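Local coordinates for protein nitrite oxidoreductase subunit B (Kuenenia stuttgartiensis, PDB 7B04) that probably relays electrons through its chain of [4Fe-4S] and [3Fe-4S] clusters as the NarH-like beta subunit of an anammox nitrite oxidoreductase, at residues Phe30-Cys35 with Trp167-Gln172; Ile36-Cys41 with Ala261-Ile266; Gln127-Tyr132 with Val215-Tyr220. All coordinates share one frame; numbering follows the deposited sequence.

Contact 1: residues Phe30-Cys35 with Trp167-Gln172. With SF4 (iron/sulfur cluster), chain B.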
loop_
_atom_site.group_PDB
_atom_site.type_symbol
_atom_site.label_atom_id
_atom_site.label_comp_id
_atom_site.label_asym_id
_atom_site.label_seq_id
_atom_site.Cartn_x
_atom_site.Cartn_y
_atom_site.Cartn_z
ATOM N N PHE A 30 2.479 21.036 -1.918
ATOM C CA PHE A 30 1.900 19.719 -2.162
ATOM C C PHE A 30 0.825 19.854 -3.231
ATOM O O PHE A 30 -0.156 20.582 -3.039
ATOM C CB PHE A 30 1.292 19.123 -0.888
ATOM C CG PHE A 30 2.293 18.784 0.190
ATOM C CD1 PHE A 30 3.630 19.115 0.068
ATOM C CD2 PHE A 30 1.881 18.124 1.336
ATOM C CE1 PHE A 30 4.531 18.801 1.064
ATOM C CE2 PHE A 30 2.777 17.805 2.335
ATOM C CZ PHE A 30 4.104 18.143 2.198
ATOM N N ASN A 31 1.001 19.154 -4.350
ATOM C CA ASN A 31 -0.012 19.127 -5.407
ATOM C C ASN A 31 -0.972 17.987 -5.094
ATOM O O ASN A 31 -0.748 16.836 -5.471
ATOM C CB ASN A 31 0.634 18.970 -6.778
ATOM C CG ASN A 31 -0.344 19.211 -7.914
ATOM O OD1 ASN A 31 -1.530 19.451 -7.688
ATOM N ND2 ASN A 31 0.152 19.147 -9.144
ATOM N N ILE A 32 -2.064 18.318 -4.397
ATOM C CA ILE A 32 -3.046 17.311 -3.998
ATOM C C ILE A 32 -3.621 16.588 -5.209
ATOM O O ILE A 32 -3.960 15.401 -5.132
ATOM C CB ILE A 32 -4.161 17.963 -3.155
ATOM C CG1 ILE A 32 -3.571 18.666 -1.932
ATOM C CG2 ILE A 32 -5.180 16.927 -2.714
ATOM C CD1 ILE A 32 -4.604 19.399 -1.106
ATOM N N ASN A 33 -3.731 17.283 -6.343
ATOM C CA ASN A 33 -4.293 16.679 -7.547
ATOM C C ASN A 33 -3.528 15.435 -7.984
ATOM O O ASN A 33 -4.108 14.547 -8.615
ATOM C CB ASN A 33 -4.317 17.707 -8.675
ATOM C CG ASN A 33 -5.248 18.866 -8.384
ATOM O OD1 ASN A 33 -6.449 18.680 -8.197
ATOM N ND2 ASN A 33 -4.695 20.073 -8.340
ATOM N N ARG A 34 -2.236 15.356 -7.676
ATOM C CA ARG A 34 -1.419 14.222 -8.090
ATOM C C ARG A 34 -1.321 13.124 -7.037
ATOM O O ARG A 34 -0.755 12.065 -7.330
ATOM C CB ARG A 34 0.001 14.682 -8.435
ATOM C CG ARG A 34 0.153 15.551 -9.663
ATOM C CD ARG A 34 1.635 15.804 -9.892
ATOM N NE ARG A 34 1.909 16.649 -11.048
ATOM C CZ ARG A 34 3.133 16.980 -11.447
ATOM N NH1 ARG A 34 3.300 17.754 -12.509
ATOM N NH2 ARG A 34 4.191 16.534 -10.782
ATOM N N CYS A 35 -1.847 13.337 -5.835
ATOM C CA CYS A 35 -1.601 12.400 -4.747
ATOM C C CYS A 35 -2.382 11.104 -4.938
ATOM O O CYS A 35 -3.461 11.078 -5.533
ATOM C CB CYS A 35 -1.969 13.030 -3.404
ATOM S SG CYS A 35 -1.434 12.075 -1.959
ATOM N N TRP A 167 -17.462 12.461 -3.476
ATOM C CA TRP A 167 -16.105 12.982 -3.532
ATOM C C TRP A 167 -15.331 12.653 -2.267
ATOM O O TRP A 167 -15.901 12.428 -1.196
ATOM C CB TRP A 167 -16.114 14.501 -3.732
ATOM C CG TRP A 167 -16.701 15.234 -2.560
ATOM C CD1 TRP A 167 -18.017 15.527 -2.354
ATOM C CD2 TRP A 167 -15.994 15.751 -1.424
ATOM N NE1 TRP A 167 -18.174 16.200 -1.166
ATOM C CE2 TRP A 167 -16.946 16.349 -0.576
ATOM C CE3 TRP A 167 -14.648 15.769 -1.046
ATOM C CZ2 TRP A 167 -16.596 16.960 0.627
ATOM C CZ3 TRP A 167 -14.303 16.375 0.149
ATOM C CH2 TRP A 167 -15.273 16.962 0.970
ATOM N N PHE A 168 -14.008 12.640 -2.418
ATOM C CA PHE A 168 -13.041 12.553 -1.333
ATOM C C PHE A 168 -11.665 12.846 -1.910
ATOM O O PHE A 168 -11.401 12.559 -3.081
ATOM C CB PHE A 168 -13.061 11.180 -0.642
ATOM C CG PHE A 168 -12.367 10.090 -1.415
ATOM C CD1 PHE A 168 -11.111 9.647 -1.036
ATOM C CD2 PHE A 168 -12.979 9.492 -2.501
ATOM C CE1 PHE A 168 -10.476 8.635 -1.728
ATOM C CE2 PHE A 168 -12.344 8.483 -3.204
ATOM C CZ PHE A 168 -11.090 8.057 -2.818
ATOM N N PHE A 169 -10.799 13.435 -1.087
ATOM C CA PHE A 169 -9.445 13.764 -1.508
ATOM C C PHE A 169 -8.497 13.499 -0.349
ATOM O O PHE A 169 -8.917 13.190 0.770
ATOM C CB PHE A 169 -9.332 15.219 -1.998
ATOM C CG PHE A 169 -9.492 16.252 -0.916
ATOM C CD1 PHE A 169 -10.748 16.722 -0.570
ATOM C CD2 PHE A 169 -8.385 16.768 -0.258
ATOM C CE1 PHE A 169 -10.900 17.676 0.420
ATOM C CE2 PHE A 169 -8.531 17.721 0.734
ATOM C CZ PHE A 169 -9.790 18.176 1.072
ATOM N N TYR A 170 -7.204 13.626 -0.627
ATOM C CA TYR A 170 -6.156 13.221 0.299
ATOM C C TYR A 170 -5.432 14.448 0.834
ATOM O O TYR A 170 -5.070 15.344 0.066
ATOM C CB TYR A 170 -5.169 12.272 -0.382
ATOM C CG TYR A 170 -5.805 10.999 -0.887
ATOM C CD1 TYR A 170 -6.606 10.226 -0.057
ATOM C CD2 TYR A 170 -5.606 10.569 -2.193
ATOM C CE1 TYR A 170 -7.192 9.061 -0.513
ATOM C CE2 TYR A 170 -6.188 9.404 -2.658
ATOM C CZ TYR A 170 -6.980 8.654 -1.812
ATOM O OH TYR A 170 -7.560 7.494 -2.261
ATOM N N LEU A 171 -5.224 14.482 2.147
ATOM C CA LEU A 171 -4.505 15.566 2.804
ATOM C C LEU A 171 -3.237 15.003 3.428
ATOM O O LEU A 171 -3.302 14.102 4.270
ATOM C CB LEU A 171 -5.379 16.238 3.866
ATOM C CG LEU A 171 -4.815 17.488 4.540
ATOM C CD1 LEU A 171 -4.477 18.554 3.509
ATOM C CD2 LEU A 171 -5.809 18.017 5.559
ATOM N N GLN A 172 -2.093 15.532 3.010
ATOM C CA GLN A 172 -0.782 15.048 3.424
ATOM C C GLN A 172 -0.185 16.043 4.409
ATOM O O GLN A 172 0.092 17.190 4.043
ATOM C CB GLN A 172 0.136 14.863 2.216
ATOM C CG GLN A 172 -0.541 14.225 1.010
ATOM C CD GLN A 172 -1.306 15.229 0.167
ATOM O OE1 GLN A 172 -1.094 16.438 0.274
ATOM N NE2 GLN A 172 -2.212 14.734 -0.666
HETATM FE FE1 SF4 B . 2.056 9.075 -1.890
HETATM FE FE2 SF4 B . 2.652 10.601 0.304
HETATM FE FE3 SF4 B . 0.672 11.387 -1.417
HETATM FE FE4 SF4 B . 3.292 11.497 -2.203
HETATM S S1 SF4 B . 2.314 12.698 -0.529
HETATM S S2 SF4 B . 1.532 10.693 -3.410
HETATM S S3 SF4 B . 4.132 9.655 -1.149
HETATM S S4 SF4 B . 0.693 9.512 -0.117
#

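Contact 2: residues Ile36-Cys41 with Ala261-Ile266. With SF4 (iron/sulfur cluster), chain B.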
loop_
_atom_site.group_PDB
_atom_site.type_symbol
_atom_site.label_atom_id
_atom_site.label_comp_id
_atom_site.label_asym_id
_atom_site.label_seq_id
_atom_site.Cartn_x
_atom_site.Cartn_y
_atom_site.Cartn_z
ATOM N N ILE A 36 -1.821 10.021 -4.404
ATOM C CA ILE A 36 -2.378 8.682 -4.534
ATOM C C ILE A 36 -2.660 8.034 -3.189
ATOM O O ILE A 36 -3.162 6.905 -3.152
ATOM C CB ILE A 36 -1.459 7.777 -5.381
ATOM C CG1 ILE A 36 -0.068 7.702 -4.756
ATOM C CG2 ILE A 36 -1.369 8.296 -6.808
ATOM C CD1 ILE A 36 0.912 6.879 -5.556
ATOM N N ALA A 37 -2.337 8.708 -2.083
ATOM C CA ALA A 37 -2.468 8.166 -0.728
ATOM C C ALA A 37 -1.663 6.885 -0.540
ATOM O O ALA A 37 -2.058 5.999 0.221
ATOM C CB ALA A 37 -3.932 7.927 -0.354
ATOM N N CYS A 38 -0.515 6.779 -1.210
ATOM C CA CYS A 38 0.310 5.588 -1.065
ATOM C C CYS A 38 0.993 5.512 0.292
ATOM O O CYS A 38 1.525 4.451 0.635
ATOM C CB CYS A 38 1.360 5.531 -2.177
ATOM S SG CYS A 38 2.563 6.876 -2.134
ATOM N N GLN A 39 0.989 6.602 1.065
ATOM C CA GLN A 39 1.622 6.654 2.384
ATOM C C GLN A 39 3.095 6.256 2.329
ATOM O O GLN A 39 3.658 5.777 3.317
ATOM C CB GLN A 39 0.872 5.784 3.399
ATOM C CG GLN A 39 -0.645 5.904 3.336
ATOM C CD GLN A 39 -1.174 7.129 4.057
ATOM O OE1 GLN A 39 -0.509 7.687 4.931
ATOM N NE2 GLN A 39 -2.381 7.548 3.700
ATOM N N THR A 40 3.729 6.437 1.169
ATOM C CA THR A 40 5.173 6.238 1.077
ATOM C C THR A 40 5.915 7.241 1.948
ATOM O O THR A 40 6.864 6.888 2.656
ATOM C CB THR A 40 5.626 6.357 -0.376
ATOM O OG1 THR A 40 4.980 5.350 -1.166
ATOM C CG2 THR A 40 7.136 6.195 -0.482
ATOM N N CYS A 41 5.497 8.508 1.894
ATOM C CA CYS A 41 6.041 9.515 2.798
ATOM C C CYS A 41 5.848 9.111 4.253
ATOM O O CYS A 41 6.712 9.373 5.098
ATOM C CB CYS A 41 5.378 10.863 2.527
ATOM S SG CYS A 41 3.579 10.768 2.362
ATOM N N ALA A 261 10.606 10.993 -0.624
ATOM C CA ALA A 261 9.909 9.734 -0.840
ATOM C C ALA A 261 8.678 9.846 -1.733
ATOM O O ALA A 261 8.185 8.813 -2.196
ATOM C CB ALA A 261 9.484 9.150 0.506
ATOM N N CYS A 262 8.177 11.054 -1.990
ATOM C CA CYS A 262 6.864 11.203 -2.612
ATOM C C CYS A 262 6.812 10.592 -4.000
ATOM O O CYS A 262 7.536 11.012 -4.904
ATOM C CB CYS A 262 6.467 12.663 -2.698
ATOM S SG CYS A 262 4.765 12.878 -3.273
ATOM N N VAL A 263 5.891 9.651 -4.181
ATOM C CA VAL A 263 5.884 8.827 -5.379
ATOM C C VAL A 263 5.113 9.495 -6.505
ATOM O O VAL A 263 5.552 9.482 -7.660
ATOM C CB VAL A 263 5.300 7.455 -5.032
ATOM C CG1 VAL A 263 5.481 6.506 -6.190
ATOM C CG2 VAL A 263 5.961 6.961 -3.786
ATOM N N GLY A 264 3.961 10.085 -6.199
ATOM C CA GLY A 264 3.171 10.702 -7.242
ATOM C C GLY A 264 3.632 12.100 -7.591
ATOM O O GLY A 264 2.864 12.885 -8.158
ATOM N N GLN A 265 4.896 12.403 -7.290
ATOM C CA GLN A 265 5.536 13.671 -7.643
ATOM C C GLN A 265 4.657 14.875 -7.298
ATOM O O GLN A 265 4.417 15.754 -8.129
ATOM C CB GLN A 265 5.913 13.684 -9.125
ATOM C CG GLN A 265 6.893 12.594 -9.536
ATOM C CD GLN A 265 7.101 12.528 -11.039
ATOM O OE1 GLN A 265 6.430 13.223 -11.801
ATOM N NE2 GLN A 265 8.038 11.691 -11.471
ATOM N N ILE A 266 4.170 14.920 -6.056
ATOM C CA ILE A 266 3.257 15.992 -5.667
ATOM C C ILE A 266 3.898 17.073 -4.798
ATOM O O ILE A 266 3.368 18.193 -4.742
ATOM C CB ILE A 266 2.021 15.418 -4.941
ATOM C CG1 ILE A 266 2.288 15.274 -3.443
ATOM C CG2 ILE A 266 1.639 14.072 -5.506
ATOM C CD1 ILE A 266 1.032 15.185 -2.610
HETATM FE FE1 SF4 B . 2.056 9.075 -1.890
HETATM FE FE2 SF4 B . 2.652 10.601 0.304
HETATM FE FE3 SF4 B . 0.672 11.387 -1.417
HETATM FE FE4 SF4 B . 3.292 11.497 -2.203
HETATM S S1 SF4 B . 2.314 12.698 -0.529
HETATM S S2 SF4 B . 1.532 10.693 -3.410
HETATM S S3 SF4 B . 4.132 9.655 -1.149
HETATM S S4 SF4 B . 0.693 9.512 -0.117
#

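Contact 3: residues Gln127-Tyr132 with Val215-Tyr220. With SF4 (iron/sulfur cluster), chain Z.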
loop_
_atom_site.group_PDB
_atom_site.type_symbol
_atom_site.label_atom_id
_atom_site.label_comp_id
_atom_site.label_asym_id
_atom_site.label_seq_id
_atom_site.Cartn_x
_atom_site.Cartn_y
_atom_site.Cartn_z
ATOM N N GLN A 127 -5.100 30.255 29.523
ATOM C CA GLN A 127 -4.159 29.455 28.710
ATOM C C GLN A 127 -3.812 30.271 27.470
ATOM O O GLN A 127 -4.523 31.190 27.145
ATOM C CB GLN A 127 -4.716 28.085 28.347
ATOM C CG GLN A 127 -5.385 27.376 29.493
ATOM C CD GLN A 127 -4.385 26.615 30.303
ATOM O OE1 GLN A 127 -3.296 26.356 29.861
ATOM N NE2 GLN A 127 -4.759 26.246 31.500
ATOM N N TRP A 128 -2.723 29.931 26.814
ATOM C CA TRP A 128 -2.269 30.685 25.653
ATOM C C TRP A 128 -3.100 30.380 24.412
ATOM O O TRP A 128 -3.203 31.224 23.516
ATOM C CB TRP A 128 -0.788 30.410 25.404
ATOM C CG TRP A 128 0.096 31.093 26.407
ATOM C CD1 TRP A 128 0.920 30.496 27.317
ATOM C CD2 TRP A 128 0.230 32.506 26.610
ATOM N NE1 TRP A 128 1.565 31.450 28.067
ATOM C CE2 TRP A 128 1.159 32.691 27.653
ATOM C CE3 TRP A 128 -0.345 33.630 26.010
ATOM C CZ2 TRP A 128 1.529 33.956 28.106
ATOM C CZ3 TRP A 128 0.026 34.885 26.457
ATOM C CH2 TRP A 128 0.953 35.038 27.497
ATOM N N ALA A 129 -3.696 29.191 24.335
ATOM C CA ALA A 129 -4.496 28.832 23.174
ATOM C C ALA A 129 -5.524 27.780 23.566
ATOM O O ALA A 129 -5.337 27.040 24.535
ATOM C CB ALA A 129 -3.621 28.315 22.028
ATOM N N VAL A 130 -6.616 27.732 22.806
ATOM C CA VAL A 130 -7.618 26.688 22.982
ATOM C C VAL A 130 -7.086 25.390 22.394
ATOM O O VAL A 130 -6.274 25.390 21.461
ATOM C CB VAL A 130 -8.954 27.090 22.330
ATOM C CG1 VAL A 130 -9.744 28.003 23.251
ATOM C CG2 VAL A 130 -8.708 27.758 20.989
ATOM N N GLY A 131 -7.541 24.272 22.943
ATOM C CA GLY A 131 -7.107 22.988 22.439
ATOM C C GLY A 131 -7.616 21.857 23.307
ATOM O O GLY A 131 -8.461 22.047 24.186
ATOM N N TYR A 132 -7.077 20.673 23.033
ATOM C CA TYR A 132 -7.419 19.466 23.768
ATOM C C TYR A 132 -6.279 18.475 23.604
ATOM O O TYR A 132 -5.497 18.553 22.653
ATOM C CB TYR A 132 -8.741 18.860 23.279
ATOM C CG TYR A 132 -8.652 18.202 21.917
ATOM C CD1 TYR A 132 -8.778 18.949 20.754
ATOM C CD2 TYR A 132 -8.448 16.832 21.796
ATOM C CE1 TYR A 132 -8.699 18.353 19.509
ATOM C CE2 TYR A 132 -8.364 16.228 20.556
ATOM C CZ TYR A 132 -8.491 16.993 19.416
ATOM O OH TYR A 132 -8.410 16.395 18.179
ATOM N N VAL A 215 1.176 19.256 23.045
ATOM C CA VAL A 215 0.181 18.297 22.576
ATOM C C VAL A 215 -1.221 18.864 22.735
ATOM O O VAL A 215 -2.102 18.614 21.904
ATOM C CB VAL A 215 0.341 16.963 23.332
ATOM C CG1 VAL A 215 -0.663 15.936 22.835
ATOM C CG2 VAL A 215 1.763 16.442 23.192
ATOM N N GLU A 216 -1.447 19.642 23.794
ATOM C CA GLU A 216 -2.779 20.171 24.071
ATOM C C GLU A 216 -3.165 21.255 23.072
ATOM O O GLU A 216 -4.249 21.207 22.478
ATOM C CB GLU A 216 -2.837 20.710 25.502
ATOM C CG GLU A 216 -3.961 21.704 25.753
ATOM C CD GLU A 216 -4.481 21.649 27.176
ATOM O OE1 GLU A 216 -5.682 21.363 27.362
ATOM O OE2 GLU A 216 -3.688 21.893 28.110
ATOM N N GLN A 217 -2.293 22.244 22.877
ATOM C CA GLN A 217 -2.667 23.477 22.197
ATOM C C GLN A 217 -2.235 23.538 20.737
ATOM O O GLN A 217 -2.594 24.499 20.049
ATOM C CB GLN A 217 -2.088 24.682 22.950
ATOM C CG GLN A 217 -2.863 25.023 24.210
ATOM C CD GLN A 217 -2.016 25.723 25.253
ATOM O OE1 GLN A 217 -1.991 25.329 26.418
ATOM N NE2 GLN A 217 -1.311 26.768 24.835
ATOM N N CYS A 218 -1.481 22.564 20.248
ATOM C CA CYS A 218 -1.192 22.512 18.816
ATOM C C CYS A 218 -2.445 22.108 18.050
ATOM O O CYS A 218 -2.944 20.991 18.243
ATOM C CB CYS A 218 -0.063 21.539 18.509
ATOM S SG CYS A 218 0.216 21.308 16.732
ATOM N N PRO A 219 -2.990 22.968 17.186
ATOM C CA PRO A 219 -4.237 22.615 16.494
ATOM C C PRO A 219 -4.073 21.498 15.480
ATOM O O PRO A 219 -5.074 20.876 15.103
ATOM C CB PRO A 219 -4.643 23.929 15.816
ATOM C CG PRO A 219 -3.350 24.645 15.601
ATOM C CD PRO A 219 -2.474 24.285 16.772
ATOM N N TYR A 220 -2.850 21.221 15.029
ATOM C CA TYR A 220 -2.594 20.178 14.046
ATOM C C TYR A 220 -2.189 18.849 14.671
ATOM O O TYR A 220 -2.051 17.859 13.943
ATOM C CB TYR A 220 -1.519 20.648 13.058
ATOM C CG TYR A 220 -1.899 21.936 12.367
ATOM C CD1 TYR A 220 -2.788 21.934 11.299
ATOM C CD2 TYR A 220 -1.395 23.156 12.798
ATOM C CE1 TYR A 220 -3.150 23.109 10.671
ATOM C CE2 TYR A 220 -1.754 24.337 12.175
ATOM C CZ TYR A 220 -2.630 24.306 11.112
ATOM O OH TYR A 220 -2.995 25.475 10.488
HETATM FE FE1 SF4 Z . 1.862 22.250 15.485
HETATM FE FE2 SF4 Z . 2.798 24.421 14.107
HETATM FE FE3 SF4 Z . 4.184 22.062 14.044
HETATM FE FE4 SF4 Z . 4.112 23.548 16.345
HETATM S S1 SF4 Z . 5.049 24.147 14.352
HETATM S S2 SF4 Z . 3.819 21.297 16.162
HETATM S S3 SF4 Z . 1.996 24.396 16.244
HETATM S S4 SF4 Z . 2.090 22.443 13.223
HETATM O O HOH W 1 -8.100 21.246 27.035
#

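Contact 1: residues Phe30-Cys35 with Trp167-Gln172
Cys-35 holds SG anti to its own backbone N (chi1 -170°), and Gln-172 bends at chi2 (83°), which sets its CD beside that sulfur. Beyond CD, NE2 of Gln-172 lies 3.1 Å from SG of Cys-35, which itself binds the iron FE3 of the cluster at 2.3 Å. The CG of Gln-172 adds a contact with the cluster itself, 3.6 Å from its sulfur S1.

Phe-30 meets the OE1 branch and the backbone O of Gln-172. Their side chains slide past each other in opposite directions, ring and amide planes 60° apart. The rim of the ring does the touching: CE2 of Phe-30 is 3.2 Å from the backbone O of Gln-172, which lies in the ring plane at its edge, and CD2 of Phe-30 is 3.6 Å from OE1 of Gln-172.

Ile-32 uses its CG2 branch, 3.2 Å from O of Tyr-170 and 4.0 Å from CD2 of Phe-169. SG of Cys-35 also lies obliquely to the Tyr-170 ring, 5.5 Å from its centroid.

In the fold, strand 25-31 runs between strands 267-272 and 303-306, and Phe-30 meets Arg-267 and Tyr-305 from these two. Strand 169-173 pairs instead with strand 62-66, while helix 313-320 packs on both Ile-32 and Phe-169.

Contact 2: residues Ile36-Cys41 with Ala261-Ile266
Thr-40 and Val-263 cross at about a right angle, and one methyl group, CG2 of Val-263, does most of the touching. It lies 3.2 Å from OG1 of Thr-40, has CB and CG2 of the threonine close by as well, and also reaches SG of Cys-38 at 3.8 Å. The methyl of Thr-40, CG2, stands anti to the backbone N and lies 3.3 Å from O of Ala-261, with CB of Ala-261 a little farther off. At the opposite end of the contact Ile-36 points CD1 loosely at Val-263 CB (4.5 Å), and its CG1 rests near sulfur S2 of the cluster.

Three thiolates converge on the cluster from these segments: Cys-38 on the iron FE1, Cys-41 on FE2 and Cys-262 on FE4. Two of them accept backbone N-H groups, both nearly straight: N of Thr-40 to SG of Cys-38 (3.5 Å, 159°) and N of Ile-266 to SG of Cys-262 (3.5 Å, 164°). Such bonds would be expected to stabilise negative charge on the sulfurs.

Ile-266 brings CD1 to 3.5 Å from S1 of the cluster. An alanine here would remove the CD1 contact with S1 and FE3 and would probably open a gap between the cluster and Gln-172.

Closely spaced cysteines running into a helix that carries the third of them, completed by one cysteine remote in sequence, form the ferredoxin-type [4Fe-4S] site; Cys-35 is the fourth ligand, and Cys-45, next in the CxxCxxCxxxC motif, serves the neighbouring [4Fe-4S] cluster.

Contact 3: residues Gln127-Tyr132 with Val215-Tyr220
Gln-217 lays its side chain over Ala-129: its CG is 3.2 Å from O of Ala-129, and its NE2 is 4.0 Å from the CB of the same residue. The CG stands anti to the carbonyl carbon (chi1 -77°), and the chain runs extended beyond it, with NE2 of Gln-217 coming 3.7 Å from CB of Trp-128. NE2 of Gln-217 and N of Ala-129 are both donors, so their nearness is packing. Gln-127 crosses Gln-217 at about a right angle, the amide planes 71° apart, and their two OE1 atoms approach to 3.8 Å; OE1 of Gln-127 has its partner in Lys-213.

Backbone atoms make much of the remaining contact. N of Tyr-132 gives a weak hydrogen bond to O of Glu-216 (2.9 Å, 124° at the hydrogen), and CA of Gly-131 makes a CH-O contact with this same oxygen at 3.4 Å. A water donates to O of Gly-131 at 3.0 Å; its link onward to OE1 of Glu-216 is modelled too short to be trusted.

The loop thus sits against the end of helix 213-217, just before Cys-218, whose SG binds the iron FE1 of a [4Fe-4S] cluster at 2.3 Å. The end of the Trp-128 side chain leads away, and its ring meets Phe-88 of nitrite oxidoreductase subunit C edge-to-face.

Chemically, the direct contact is mostly van der Waals packing plus one weak bond. The stronger polar tie runs through Lys-213, a residue of the [3Fe-4S] site, which bonds OE1 of Gln-127 and forms a salt bridge with OE2 of Glu-216; it probably offsets the carboxylate charge where the two segments meet.

Overall arrangement
Contacts 1 and 2 are two parts of one shell: their centres are 10 Å apart, and together they supply all four cysteines of the [4Fe-4S] cluster they share. They also touch directly, N of Asn-31 lying 2.6 Å from O of Ile-266 and NH2 of Arg-34 lying 2.8 Å from O of Gln-265, both probable hydrogen bonds. Contact 3 stands apart, its centre about 26 Å from that of contact 1 and 29 Å from that of contact 2, with nearest atoms about 8 and 14 Å away. It flanks the [4Fe-4S] cluster bound by Cys-218, and the side chain of Val-215 is about 5 Å from the [3Fe-4S] cluster (nearest atoms). The contacts therefore mark different points of what is probably one electron path.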